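Local coordinates for protein intracellular growth locus, subunit C (Francisella tularensis subsp. tularensis, PDB 2QWU) that probably supports host-cell invasion and growth inside host cells, as a product of the bacterium's pathogenicity island, at residues I38-A44 with M118-N124; N33-I38 with S125-E130; L146-I151 with G182-Q187. The protein carries 2 engineered substitutions. All coordinates share one frame; numbering follows the deposited sequence. Where two conformers were deposited one is given.

Interaction 1. Residues I38-A44 with M118-N124; sequences IDSLTIA and MKIKLGN
L41 and I43 face L122 and I120 as non-hydrogen-bonded pairs of an antiparallel beta ladder, with T42 and K121 as the hydrogen-bonded pair between them; the short strands run with their axes 4.8 Å apart. The bumps are methyls on the L41 and I43 face. L41 CD1 settles between two neighbours across the ladder, 3.7 Å from L122 CD2 and 4.0 Å from I120 CG2. Having CG anti to the backbone N (chi1 171°), L41 lies alongside L122, pointing the same way. I38 CD1 reaches the same L122 methyl, CD2, at 3.8 Å. At the far end the M118 chain, bent at chi2 and chi3, lays its selenium (SE) 3.7 Å from A44 CB, and I110 and V107 of helix 97-114 pack against this end. I43 packs on I178 and I120 on I180, both of strand 173-184. Lack of a side chain at G123 lets S40 OG sit 3.1 Å from G123 CA, where a CB would collide; a water links that hydroxyl to K121 O. Beyond it the D39 carboxylate, its plane 64° from the N124 amide, accepts from the backbone N-H of N124 and from one N-H of its side-chain amide: the backbone N approaches OD1 at 2.9 Å from 49° above the carboxylate plane, while N124 ND2 meets the syn side of D39 OD2 at 3.1 Å.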
ATOM      1  N   ILE A  38       0.182  -3.675  -5.452  1.00 15.04           N
ATOM      2  CA  ILE A  38       1.583  -3.662  -5.867  1.00 15.42           C
ATOM      3  C   ILE A  38       2.043  -5.026  -6.365  1.00 17.01           C
ATOM      4  O   ILE A  38       1.629  -6.061  -5.855  1.00 15.59           O
ATOM      5  CB  ILE A  38       2.475  -3.176  -4.710  1.00 14.22           C
ATOM      6  CG1 ILE A  38       2.176  -3.995  -3.431  1.00 17.07           C
ATOM      7  CG2 ILE A  38       2.250  -1.665  -4.468  1.00 15.42           C
ATOM      8  CD1 ILE A  38       3.092  -3.644  -2.232  1.00 18.06           C
ATOM      9  N   ASP A  39       2.953  -5.039  -7.343  1.00 18.82           N
ATOM     10  CA  ASP A  39       3.341  -6.316  -7.955  1.00 18.58           C
ATOM     11  C   ASP A  39       4.398  -7.109  -7.210  1.00 19.68           C
ATOM     12  O   ASP A  39       4.687  -8.274  -7.579  1.00 21.55           O
ATOM     13  CB  ASP A  39       3.715  -6.119  -9.456  1.00 19.46           C
ATOM     14  CG  ASP A  39       4.984  -5.332  -9.652  1.00 24.43           C
ATOM     15  OD1 ASP A  39       5.622  -4.958  -8.649  1.00 23.85           O
ATOM     16  OD2 ASP A  39       5.375  -5.094 -10.854  1.00 29.40           O
ATOM     17  N   SER A  40       4.928  -6.529  -6.144  1.00 16.82           N
ATOM     18  CA  SER A  40       5.867  -7.235  -5.292  1.00 18.80           C
ATOM     19  C   SER A  40       5.869  -6.584  -3.919  1.00 17.94           C
ATOM     20  O   SER A  40       5.483  -5.428  -3.786  1.00 18.94           O
ATOM     21  CB  SER A  40       7.275  -7.254  -5.885  1.00 21.13           C
ATOM     22  OG  SER A  40       7.895  -6.004  -5.738  1.00 26.65           O
ATOM     23  N   LEU A  41       6.277  -7.335  -2.900  1.00 17.43           N
ATOM     24  CA  LEU A  41       6.337  -6.832  -1.567  1.00 17.24           C
ATOM     25  C   LEU A  41       7.328  -7.674  -0.757  1.00 18.53           C
ATOM     26  O   LEU A  41       7.246  -8.903  -0.714  1.00 20.12           O
ATOM     27  CB  LEU A  41       4.942  -6.911  -0.871  1.00 17.92           C
ATOM     28  CG  LEU A  41       4.930  -6.589   0.645  1.00 17.69           C
ATOM     29  CD1 LEU A  41       5.262  -5.151   0.912  1.00 17.67           C
ATOM     30  CD2 LEU A  41       3.547  -6.978   1.217  1.00 18.80           C
ATOM     31  N   THR A  42       8.267  -6.993  -0.134  1.00 19.14           N
ATOM     32  CA  THR A  42       9.201  -7.643   0.757  1.00 21.31           C
ATOM     33  C   THR A  42       9.087  -7.033   2.131  1.00 21.12           C
ATOM     34  O   THR A  42       9.093  -5.821   2.261  1.00 22.20           O
ATOM     35  CB  THR A  42      10.626  -7.495   0.258  1.00 21.88           C
ATOM     36  OG1 THR A  42      10.654  -8.019  -1.061  1.00 25.18           O
ATOM     37  CG2 THR A  42      11.634  -8.306   1.176  1.00 23.33           C
ATOM     38  N   ILE A  43       8.977  -7.888   3.150  1.00 21.77           N
ATOM     39  CA  ILE A  43       8.892  -7.416   4.531  1.00 23.19           C
ATOM     40  C   ILE A  43       9.951  -8.114   5.393  1.00 24.33           C
ATOM     41  O   ILE A  43       9.928  -9.344   5.524  1.00 23.86           O
ATOM     42  CB  ILE A  43       7.496  -7.718   5.154  1.00 24.77           C
ATOM     43  CG1 ILE A  43       6.409  -6.931   4.414  1.00 25.50           C
ATOM     44  CG2 ILE A  43       7.475  -7.269   6.640  1.00 24.62           C
ATOM     45  CD1 ILE A  43       5.001  -7.326   4.837  1.00 29.00           C
ATOM     46  N   ALA A  44      10.848  -7.320   5.980  1.00 25.18           N
ATOM     47  CA  ALA A  44      11.910  -7.856   6.843  1.00 26.66           C
ATOM     48  C   ALA A  44      12.639  -8.968   6.067  1.00 26.85           C
ATOM     49  O   ALA A  44      13.017 -10.006   6.619  1.00 27.67           O
ATOM     50  CB  ALA A  44      11.293  -8.399   8.143  1.00 26.17           C
HETATM   51  N   MSE A 118      14.701  -2.910   9.557  1.00 29.89           N
HETATM   52  CA  MSE A 118      13.541  -3.695   9.130  1.00 27.65           C
HETATM   53  C   MSE A 118      12.887  -2.925   7.955  1.00 27.14           C
HETATM   54  O   MSE A 118      12.128  -1.968   8.161  1.00 27.90           O
HETATM   55  CB  MSE A 118      12.555  -3.879  10.303  1.00 27.04           C
HETATM   56  CG  MSE A 118      11.559  -5.084  10.166  1.00 25.37           C
HETATM   57 SE   MSE A 118      10.249  -4.879   8.799  1.00 21.52          SE
HETATM   58  CE  MSE A 118       9.380  -3.535   9.530  1.00 27.74           C
ATOM     59  N   LYS A 119      13.164  -3.371   6.730  1.00 26.17           N
ATOM     60  CA  LYS A 119      12.621  -2.679   5.549  1.00 24.93           C
ATOM     61  C   LYS A 119      11.385  -3.309   4.949  1.00 23.37           C
ATOM     62  O   LYS A 119      11.250  -4.545   4.907  1.00 22.48           O
ATOM     63  CB  LYS A 119      13.670  -2.605   4.431  1.00 26.53           C
ATOM     64  CG  LYS A 119      15.031  -2.049   4.846  1.00 30.08           C
ATOM     65  CD  LYS A 119      14.950  -0.712   5.531  1.00 28.52           C
ATOM     66  CE  LYS A 119      16.335  -0.051   5.587  1.00 31.38           C
ATOM     67  NZ  LYS A 119      16.259   1.275   6.297  1.00 29.23           N
ATOM     68  N   ILE A 120      10.482  -2.459   4.460  1.00 21.37           N
ATOM     69  CA  ILE A 120       9.283  -2.926   3.792  1.00 21.99           C
ATOM     70  C   ILE A 120       9.459  -2.267   2.444  1.00 20.87           C
ATOM     71  O   ILE A 120       9.548  -1.034   2.346  1.00 21.20           O
ATOM     72  CB  ILE A 120       8.048  -2.453   4.516  1.00 23.44           C
ATOM     73  CG1 ILE A 120       8.081  -3.104   5.907  1.00 26.81           C
ATOM     74  CG2 ILE A 120       6.771  -2.804   3.710  1.00 23.04           C
ATOM     75  CD1 ILE A 120       6.917  -2.831   6.739  1.00 31.26           C
ATOM     76  N   LYS A 121       9.593  -3.091   1.405  1.00 19.37           N
ATOM     77  CA  LYS A 121       9.873  -2.545   0.088  1.00 20.15           C
ATOM     78  C   LYS A 121       8.708  -2.867  -0.839  1.00 19.55           C
ATOM     79  O   LYS A 121       8.357  -4.053  -1.055  1.00 19.89           O
ATOM     80  CB  LYS A 121      11.167  -3.152  -0.469  1.00 23.61           C
ATOM     81  CG  LYS A 121      11.507  -2.718  -1.900  1.00 27.01           C
ATOM     82  CD  LYS A 121      12.068  -1.325  -1.956  1.00 30.23           C
ATOM     83  CE  LYS A 121      12.706  -0.989  -3.349  1.00 31.61           C
ATOM     84  NZ  LYS A 121      13.207   0.427  -3.392  1.00 30.75           N
ATOM     85  N   LEU A 122       8.085  -1.810  -1.352  1.00 19.97           N
ATOM     86  CA  LEU A 122       6.920  -1.996  -2.206  1.00 19.63           C
ATOM     87  C   LEU A 122       7.369  -2.058  -3.660  1.00 20.92           C
ATOM     88  O   LEU A 122       8.304  -1.332  -4.043  1.00 21.11           O
ATOM     89  CB  LEU A 122       5.963  -0.807  -2.061  1.00 20.11           C
ATOM     90  CG  LEU A 122       5.589  -0.346  -0.651  1.00 23.84           C
ATOM     91  CD1 LEU A 122       4.452   0.719  -0.721  1.00 21.40           C
ATOM     92  CD2 LEU A 122       5.149  -1.546   0.154  1.00 22.83           C
ATOM     93  N   GLY A 123       6.703  -2.896  -4.439  1.00 18.00           N
ATOM     94  CA  GLY A 123       7.011  -3.024  -5.853  1.00 20.39           C
ATOM     95  C   GLY A 123       6.260  -1.959  -6.642  1.00 19.87           C
ATOM     96  O   GLY A 123       5.890  -0.926  -6.092  1.00 20.95           O
ATOM     97  N   ASN A 124       6.023  -2.203  -7.928  1.00 17.14           N
ATOM     98  CA  ASN A 124       5.325  -1.242  -8.774  1.00 18.08           C
ATOM     99  C   ASN A 124       3.842  -1.231  -8.447  1.00 14.64           C
ATOM    100  O   ASN A 124       3.187  -2.288  -8.419  1.00 16.87           O
ATOM    101  CB  ASN A 124       5.468  -1.634 -10.243  1.00 19.79           C
ATOM    102  CG  ASN A 124       6.915  -1.619 -10.684  1.00 22.66           C
ATOM    103  OD1 ASN A 124       7.616  -0.594 -10.491  1.00 25.30           O
ATOM    104  ND2 ASN A 124       7.377  -2.726 -11.252  1.00 23.22           N
TER
HETATM  105  O   HOH W   1       9.182  -5.231  -3.343  1.00 26.34           O

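Interaction 2. Residues N33-I38 with S125-E130. Engineered in segment 33-38: M36 (natural residue Leu).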
ATOM      1  N   ASN A  33     -14.879   1.591  -8.358  1.00 18.17           N
ATOM      2  CA  ASN A  33     -14.251   2.294  -7.215  1.00 18.35           C
ATOM      3  C   ASN A  33     -12.746   2.197  -7.221  1.00 18.10           C
ATOM      4  O   ASN A  33     -12.154   1.412  -7.992  1.00 17.92           O
ATOM      5  CB  ASN A  33     -14.830   1.746  -5.884  1.00 20.76           C
ATOM      6  CG  ASN A  33     -16.347   1.629  -5.926  1.00 23.53           C
ATOM      7  OD1 ASN A  33     -17.028   2.600  -6.232  1.00 25.51           O
ATOM      8  ND2 ASN A  33     -16.874   0.436  -5.651  1.00 26.08           N
ATOM      9  N   CYS A  34     -12.122   3.017  -6.388  1.00 16.20           N
ATOM     10  CA  CYS A  34     -10.666   3.046  -6.351  1.00 16.15           C
ATOM     11  C   CYS A  34     -10.047   1.763  -5.787  1.00 16.77           C
ATOM     12  O   CYS A  34     -10.645   1.010  -4.996  1.00 14.23           O
ATOM     13  CB  CYS A  34     -10.176   4.256  -5.589  1.00 17.83           C
ATOM     14  SG  CYS A  34     -10.604   4.169  -3.829  1.00 24.81           S
ATOM     15  N   ARG A  35      -8.859   1.447  -6.300  1.00 15.41           N
ATOM     16  CA  ARG A  35      -8.155   0.269  -5.805  1.00 14.65           C
ATOM     17  C   ARG A  35      -6.646   0.482  -6.048  1.00 14.27           C
ATOM     18  O   ARG A  35      -6.224   1.109  -7.032  1.00 14.32           O
ATOM     19  CB  ARG A  35      -8.650  -1.039  -6.463  1.00 14.96           C
ATOM     20  CG  ARG A  35      -8.080  -1.367  -7.932  1.00 14.74           C
ATOM     21  CD  ARG A  35      -8.514  -0.382  -8.950  1.00 15.55           C
ATOM     22  NE  ARG A  35      -9.962  -0.254  -9.088  1.00 16.65           N
ATOM     23  CZ  ARG A  35     -10.796  -1.089  -9.736  1.00 17.82           C
ATOM     24  NH1 ARG A  35     -10.379  -2.206 -10.357  1.00 16.04           N
ATOM     25  NH2 ARG A  35     -12.103  -0.790  -9.806  1.00 17.59           N
HETATM   26  N   MSE A  36      -5.846  -0.036  -5.121  1.00 14.40           N
HETATM   27  CA  MSE A  36      -4.388   0.074  -5.200  1.00 14.43           C
HETATM   28  C   MSE A  36      -3.776  -1.264  -4.897  1.00 15.22           C
HETATM   29  O   MSE A  36      -4.227  -1.979  -4.029  1.00 15.02           O
HETATM   30  CB  MSE A  36      -3.870   1.111  -4.179  1.00 13.87           C
HETATM   31  CG  MSE A  36      -4.135   2.534  -4.557  1.00 17.72           C
HETATM   32 SE   MSE A  36      -3.356   3.681  -3.220  1.00 19.58          SE
HETATM   33  CE  MSE A  36      -1.756   3.234  -3.514  1.00 26.23           C
ATOM     34  N   PHE A  37      -2.774  -1.659  -5.687  1.00 14.46           N
ATOM     35  CA  PHE A  37      -2.097  -2.872  -5.401  1.00 14.31           C
ATOM     36  C   PHE A  37      -0.675  -2.802  -5.972  1.00 14.36           C
ATOM     37  O   PHE A  37      -0.366  -1.937  -6.819  1.00 15.74           O
ATOM     38  CB  PHE A  37      -2.907  -4.070  -5.921  1.00 14.05           C
ATOM     39  CG  PHE A  37      -3.192  -4.036  -7.438  1.00 15.40           C
ATOM     40  CD1 PHE A  37      -2.242  -4.505  -8.340  1.00 15.16           C
ATOM     41  CD2 PHE A  37      -4.422  -3.566  -7.923  1.00 16.62           C
ATOM     42  CE1 PHE A  37      -2.514  -4.519  -9.757  1.00 16.28           C
ATOM     43  CE2 PHE A  37      -4.725  -3.581  -9.325  1.00 18.04           C
ATOM     44  CZ  PHE A  37      -3.733  -4.075 -10.240  1.00 15.81           C
ATOM     45  N   ILE A  38       0.182  -3.675  -5.452  1.00 15.04           N
ATOM     46  CA  ILE A  38       1.583  -3.662  -5.867  1.00 15.42           C
ATOM     47  C   ILE A  38       2.043  -5.026  -6.365  1.00 17.01           C
ATOM     48  O   ILE A  38       1.629  -6.061  -5.855  1.00 15.59           O
ATOM     49  CB  ILE A  38       2.475  -3.176  -4.710  1.00 14.22           C
ATOM     50  CG1 ILE A  38       2.176  -3.995  -3.431  1.00 17.07           C
ATOM     51  CG2 ILE A  38       2.250  -1.665  -4.468  1.00 15.42           C
ATOM     52  CD1 ILE A  38       3.092  -3.644  -2.232  1.00 18.06           C
ATOM     53  N   SER A 125       3.315  -0.040  -8.218  1.00 17.73           N
ATOM     54  CA  SER A 125       1.875   0.054  -7.985  1.00 18.54           C
ATOM     55  C   SER A 125       1.128   0.207  -9.311  1.00 19.77           C
ATOM     56  O   SER A 125       1.702   0.579 -10.354  1.00 18.57           O
ATOM     57  CB  SER A 125       1.566   1.228  -7.019  1.00 19.95           C
ATOM     58  OG  SER A 125       2.126   2.455  -7.405  1.00 18.93           O
ATOM     59  N   ASN A 126      -0.153  -0.114  -9.286  1.00 17.58           N
ATOM     60  CA  ASN A 126      -0.998  -0.006 -10.490  1.00 17.42           C
ATOM     61  C   ASN A 126      -1.228   1.434 -10.926  1.00 16.43           C
ATOM     62  O   ASN A 126      -1.230   2.370 -10.130  1.00 17.06           O
ATOM     63  CB  ASN A 126      -2.343  -0.738 -10.297  1.00 14.88           C
ATOM     64  CG  ASN A 126      -3.204  -0.127  -9.173  1.00 15.51           C
ATOM     65  OD1 ASN A 126      -2.743   0.075  -8.062  1.00 15.32           O
ATOM     66  ND2 ASN A 126      -4.463   0.145  -9.484  1.00 14.90           N
ATOM     67  N   LYS A 127      -1.416   1.613 -12.221  1.00 18.64           N
ATOM     68  CA  LYS A 127      -1.576   2.970 -12.750  1.00 19.74           C
ATOM     69  C   LYS A 127      -3.018   3.447 -12.757  1.00 17.56           C
ATOM     70  O   LYS A 127      -3.245   4.640 -12.757  1.00 19.29           O
ATOM     71  CB  LYS A 127      -0.996   3.034 -14.172  1.00 23.69           C
ATOM     72  CG  LYS A 127       0.531   2.750 -14.178  1.00 29.99           C
ATOM     73  CD  LYS A 127       1.182   2.797 -15.576  1.00 35.71           C
ATOM     74  CE  LYS A 127       2.657   2.367 -15.534  1.00 37.79           C
ATOM     75  NZ  LYS A 127       3.386   2.932 -14.363  1.00 40.37           N
ATOM     76  N   LYS A 128      -3.978   2.537 -12.778  1.00 16.45           N
ATOM     77  CA  LYS A 128      -5.366   2.973 -12.826  1.00 15.80           C
ATOM     78  C   LYS A 128      -6.007   2.711 -11.461  1.00 14.91           C
ATOM     79  O   LYS A 128      -6.640   1.697 -11.263  1.00 16.31           O
ATOM     80  CB  LYS A 128      -6.080   2.225 -13.955  1.00 18.79           C
ATOM     81  CG  LYS A 128      -5.486   2.614 -15.337  1.00 24.43           C
ATOM     82  CD  LYS A 128      -6.284   1.956 -16.481  1.00 29.22           C
ATOM     83  CE  LYS A 128      -5.909   2.508 -17.839  1.00 32.02           C
ATOM     84  NZ  LYS A 128      -4.533   2.046 -18.214  1.00 37.70           N
ATOM     85  N   GLN A 129      -5.829   3.656 -10.539  1.00 15.43           N
ATOM     86  CA  GLN A 129      -6.303   3.523  -9.161  1.00 16.05           C
ATOM     87  C   GLN A 129      -7.669   4.186  -8.878  1.00 15.73           C
ATOM     88  O   GLN A 129      -8.466   3.641  -8.143  1.00 16.88           O
ATOM     89  CB  GLN A 129      -5.267   4.163  -8.271  1.00 14.51           C
ATOM     90  CG  GLN A 129      -3.884   3.516  -8.413  1.00 15.71           C
ATOM     91  CD  GLN A 129      -2.887   4.160  -7.470  1.00 17.21           C
ATOM     92  OE1 GLN A 129      -3.214   5.129  -6.762  1.00 16.91           O
ATOM     93  NE2 GLN A 129      -1.683   3.638  -7.436  1.00 19.92           N
ATOM     94  N   GLU A 130      -7.926   5.347  -9.470  1.00 15.12           N
ATOM     95  CA  GLU A 130      -9.168   6.050  -9.213  1.00 15.08           C
ATOM     96  C   GLU A 130      -9.721   6.620 -10.528  1.00 15.20           C
ATOM     97  O   GLU A 130      -8.934   7.145 -11.358  1.00 17.11           O
ATOM     98  CB  GLU A 130      -8.867   7.207  -8.253  1.00 19.17           C
ATOM     99  CG  GLU A 130     -10.011   8.106  -7.924  1.00 20.46           C
ATOM    100  CD  GLU A 130      -9.595   9.198  -6.920  1.00 22.43           C
ATOM    101  OE1 GLU A 130      -8.756  10.056  -7.248  1.00 23.72           O
ATOM    102  OE2 GLU A 130     -10.153   9.203  -5.792  1.00 25.13           O
TER
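I38 and S125 are bridged backbone to backbone, their CA atoms 4.3 Å apart, and N126 N gives a 3.1 Å hydrogen bond to F37 O before the second segment loops away and returns beside R35 at Q129. N126 then does with its side chain what a neighbouring strand would do with its backbone. Its CG is wedged between the backbone N and the carbonyl carbon (chi1 63°), which turns the amide toward segment 33-38. N126 OD1 accepts from F37 N at 2.9 Å, with the donor 51° above the carbonyl plane, and N126 ND2 gives a nearly straight 3.2 Å bond to R35 O. Together the two bonds fix the rotation of the amide. The F37 ring is stacked on this amide, their planes 13° apart, and N126 CB makes a CH-pi contact over its face, 3.8 Å from the ring centroid. At the returning end, Q129 and E130 both face G138, a classic beta bulge at the start of the small hairpin of strands 130-131 and 137-138. The Q129 side chain runs back across M36, an engineered residue (Leu in the natural protein) present as selenomethionine, whose CG lies 3.5 Å from Q129 OE1. That buried amide is well supplied: NE2 donates to N126 O, closing the loop on itself, and to I141 O, while OE1 accepts from M140 N. R35 folds back on its own segment through bends at chi2 and chi3, so that NH2 and NE grip N33 O side-on at 2.9 and 3.0 Å, with N33 O close to the guanidinium plane, while NH1 goes to I55 O. The R35 CD methylene rests near K128 O.

Interaction 3. Residues L146-I151 with G182-Q187; sequences LELYPI and GLTTSQ
Y149 and T184 exchange backbone hydrogen bonds as the hydrogen-bonded pair of an antiparallel ladder, Y149 N to T184 O at 3.1 Å and T184 N to Y149 O at 2.8 Å. Past P150, I151 N adds a bond to G182 O, at the glycine where the chain turns a corner. Of the polar side chains, T185 uses its hydroxyl twice: T185 OG1 donates to E147 O at 2.7 Å and also accepts from Q187 N, the latter bond forming an ST turn as the chain leaves the ladder. Two waters fill in here, one between E147 O and S186 N, the other between E147 N and Q187 OE1. The aromatic contact is CH-pi: T184 CG2 lies over one face of the Y149 ring, 3.8 Å from its centroid, the two side chains pointing the same way. Y149 chi1 of 64° sets the ring over the opposing strand. Carbon contacts complete the interface. L148 and L183 meet at about a right angle through their CD1 methyls, 3.9 Å apart; I151 and T184 cross likewise, I151 CG1 lying 3.8 Å from T184 CB. L146 CD1 leans on the Q187 amide, whose NE2 is held by S189 O. Strand 147-150 lies between strands 120-122 and 173-184, while L148 and T185 touch I87 and L183 touches I89, both of strand 86-96 on the far side of strand 173-184.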
ATOM      1  N   LEU A 146       8.741   2.231  -3.187  1.00 20.73           N
ATOM      2  CA  LEU A 146       8.930   2.921  -1.941  1.00 19.10           C
ATOM      3  C   LEU A 146       9.478   1.975  -0.880  1.00 19.29           C
ATOM      4  O   LEU A 146       8.996   0.849  -0.770  1.00 18.62           O
ATOM      5  CB  LEU A 146       7.595   3.536  -1.505  1.00 19.52           C
ATOM      6  CG  LEU A 146       7.576   4.333  -0.201  1.00 21.09           C
ATOM      7  CD1 LEU A 146       8.284   5.686  -0.370  1.00 22.32           C
ATOM      8  CD2 LEU A 146       6.063   4.613   0.146  1.00 22.23           C
ATOM      9  N   GLU A 147      10.476   2.432  -0.103  1.00 18.81           N
ATOM     10  CA  GLU A 147      11.033   1.646   0.983  1.00 19.88           C
ATOM     11  C   GLU A 147      10.689   2.341   2.302  1.00 19.05           C
ATOM     12  O   GLU A 147      11.002   3.529   2.521  1.00 20.32           O
ATOM     13  CB  GLU A 147      12.551   1.515   0.908  1.00 21.55           C
ATOM     14  CG  GLU A 147      13.094   0.575   1.997  1.00 26.21           C
ATOM     15  CD  GLU A 147      14.536   0.132   1.721  1.00 32.34           C
ATOM     16  OE1 GLU A 147      15.459   0.804   2.209  1.00 35.35           O
ATOM     17  OE2 GLU A 147      14.745  -0.875   0.992  1.00 37.21           O
ATOM     18  N   LEU A 148      10.013   1.601   3.155  1.00 18.05           N
ATOM     19  CA  LEU A 148       9.608   2.125   4.463  1.00 18.27           C
ATOM     20  C   LEU A 148      10.379   1.388   5.567  1.00 19.69           C
ATOM     21  O   LEU A 148      10.792   0.237   5.408  1.00 20.85           O
ATOM     22  CB  LEU A 148       8.115   1.868   4.691  1.00 19.28           C
ATOM     23  CG  LEU A 148       7.131   2.386   3.600  1.00 19.46           C
ATOM     24  CD1 LEU A 148       5.688   1.743   3.822  1.00 21.08           C
ATOM     25  CD2 LEU A 148       7.004   3.881   3.699  1.00 20.82           C
ATOM     26  N   TYR A 149      10.549   2.044   6.708  1.00 18.92           N
ATOM     27  CA  TYR A 149      11.272   1.395   7.807  1.00 21.08           C
ATOM     28  C   TYR A 149      10.745   2.010   9.095  1.00 21.28           C
ATOM     29  O   TYR A 149      10.126   3.056   9.079  1.00 20.36           O
ATOM     30  CB  TYR A 149      12.806   1.588   7.628  1.00 20.88           C
ATOM     31  CG  TYR A 149      13.289   3.013   7.690  1.00 21.56           C
ATOM     32  CD1 TYR A 149      13.553   3.603   8.903  1.00 22.80           C
ATOM     33  CD2 TYR A 149      13.507   3.747   6.529  1.00 21.09           C
ATOM     34  CE1 TYR A 149      14.032   4.924   8.973  1.00 25.13           C
ATOM     35  CE2 TYR A 149      13.962   5.047   6.568  1.00 23.89           C
ATOM     36  CZ  TYR A 149      14.233   5.626   7.792  1.00 25.50           C
ATOM     37  OH  TYR A 149      14.718   6.918   7.840  1.00 30.89           O
ATOM     38  N   PRO A 150      11.001   1.368  10.239  1.00 22.33           N
ATOM     39  CA  PRO A 150      10.495   1.906  11.512  1.00 23.84           C
ATOM     40  C   PRO A 150      11.179   3.168  11.966  1.00 26.42           C
ATOM     41  O   PRO A 150      12.390   3.298  11.820  1.00 26.20           O
ATOM     42  CB  PRO A 150      10.786   0.784  12.518  1.00 23.53           C
ATOM     43  CG  PRO A 150      10.915  -0.454  11.654  1.00 24.32           C
ATOM     44  CD  PRO A 150      11.620   0.040  10.430  1.00 23.27           C
ATOM     45  N   ILE A 151      10.408   4.080  12.541  1.00 27.05           N
ATOM     46  CA  ILE A 151      10.989   5.297  13.093  1.00 30.96           C
ATOM     47  C   ILE A 151      11.847   4.809  14.271  1.00 31.82           C
ATOM     48  O   ILE A 151      12.994   5.249  14.461  1.00 33.98           O
ATOM     49  CB  ILE A 151       9.899   6.249  13.624  1.00 31.27           C
ATOM     50  CG1 ILE A 151       9.160   6.906  12.443  1.00 30.19           C
ATOM     51  CG2 ILE A 151      10.560   7.300  14.508  1.00 32.92           C
ATOM     52  CD1 ILE A 151       7.762   7.396  12.789  1.00 30.25           C
ATOM     53  N   GLY A 182       3.884   3.633  12.642  1.00 19.74           N
ATOM     54  CA  GLY A 182       5.188   4.128  13.074  1.00 20.26           C
ATOM     55  C   GLY A 182       6.332   3.928  12.090  1.00 21.21           C
ATOM     56  O   GLY A 182       7.466   3.599  12.484  1.00 21.18           O
ATOM     57  N   LEU A 183       6.039   4.093  10.807  1.00 18.62           N
ATOM     58  CA  LEU A 183       7.034   3.917   9.767  1.00 18.91           C
ATOM     59  C   LEU A 183       7.440   5.287   9.242  1.00 19.03           C
ATOM     60  O   LEU A 183       6.789   6.263   9.495  1.00 19.12           O
ATOM     61  CB  LEU A 183       6.410   3.132   8.589  1.00 20.48           C
ATOM     62  CG  LEU A 183       6.031   1.669   8.817  1.00 21.03           C
ATOM     63  CD1 LEU A 183       5.226   1.113   7.597  1.00 19.92           C
ATOM     64  CD2 LEU A 183       7.328   0.871   9.020  1.00 20.49           C
ATOM     65  N   THR A 184       8.555   5.347   8.543  1.00 18.58           N
ATOM     66  CA  THR A 184       8.943   6.593   7.891  1.00 19.34           C
ATOM     67  C   THR A 184       9.671   6.125   6.620  1.00 20.12           C
ATOM     68  O   THR A 184       9.647   4.948   6.304  1.00 20.46           O
ATOM     69  CB  THR A 184       9.840   7.458   8.789  1.00 18.69           C
ATOM     70  OG1 THR A 184      10.118   8.687   8.098  1.00 21.54           O
ATOM     71  CG2 THR A 184      11.144   6.752   9.097  1.00 20.28           C
ATOM     72  N   THR A 185      10.276   7.024   5.869  1.00 20.80           N
ATOM     73  CA  THR A 185      10.992   6.599   4.650  1.00 20.42           C
ATOM     74  C   THR A 185      12.012   7.707   4.372  1.00 20.45           C
ATOM     75  O   THR A 185      11.811   8.821   4.813  1.00 20.67           O
ATOM     76  CB  THR A 185      10.002   6.534   3.441  1.00 20.44           C
ATOM     77  OG1 THR A 185      10.714   6.229   2.214  1.00 20.81           O
ATOM     78  CG2 THR A 185       9.311   7.886   3.229  1.00 21.35           C
ATOM     79  N   SER A 186      13.090   7.425   3.642  1.00 21.61           N
ATOM     80  CA  SER A 186      14.037   8.489   3.275  1.00 22.99           C
ATOM     81  C   SER A 186      13.659   9.154   1.952  1.00 23.45           C
ATOM     82  O   SER A 186      14.312  10.126   1.517  1.00 23.81           O
ATOM     83  CB  SER A 186      15.445   7.936   3.079  0.50 24.00           C
ATOM     84  OG  SER A 186      15.780   7.066   4.119  0.50 22.76           O
ATOM     85  N   GLN A 187      12.637   8.627   1.290  1.00 22.86           N
ATOM     86  CA  GLN A 187      12.191   9.193   0.008  1.00 21.68           C
ATOM     87  C   GLN A 187      11.542  10.531   0.355  1.00 23.28           C
ATOM     88  O   GLN A 187      10.739  10.618   1.300  1.00 24.90           O
ATOM     89  CB  GLN A 187      11.201   8.223  -0.693  1.00 21.41           C
ATOM     90  CG  GLN A 187      10.730   8.678  -2.031  1.00 22.70           C
ATOM     91  CD  GLN A 187      10.054   7.563  -2.826  1.00 24.96           C
ATOM     92  OE1 GLN A 187      10.518   6.400  -2.821  1.00 26.74           O
ATOM     93  NE2 GLN A 187       8.958   7.901  -3.527  1.00 24.88           N
TER
HETATM   94  O   HOH W   2      13.492   4.709   2.766  1.00 24.03           O
HETATM   95  O   HOH W   3      12.037   4.695  -1.307  1.00 25.27           O

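How the interactions relate
From the N terminus, segment 33-38 runs straight into 38-44, and some seventy residues later 118-124 runs straight into 125-130. Interactions 1 and 2 are therefore nested: interaction 1 closes the inner loop, which holds strands 71-79 and 86-96 and helix 97-114, and interaction 2 closes the outer one, with I38 common to both. Interaction 3 follows in series, closing a shorter helix-free loop that includes strand 157-162. It joins interaction 1 through probable backbone hydrogen bonds, I120 O with L148 N and L122 N with L146 O. Interactions 1 and 3 thus line up strands 37-43, 120-122, 147-150 and 173-184 in one curved sheet, while interaction 2 extends the pairing beyond strand 120-122 into loop 125-130.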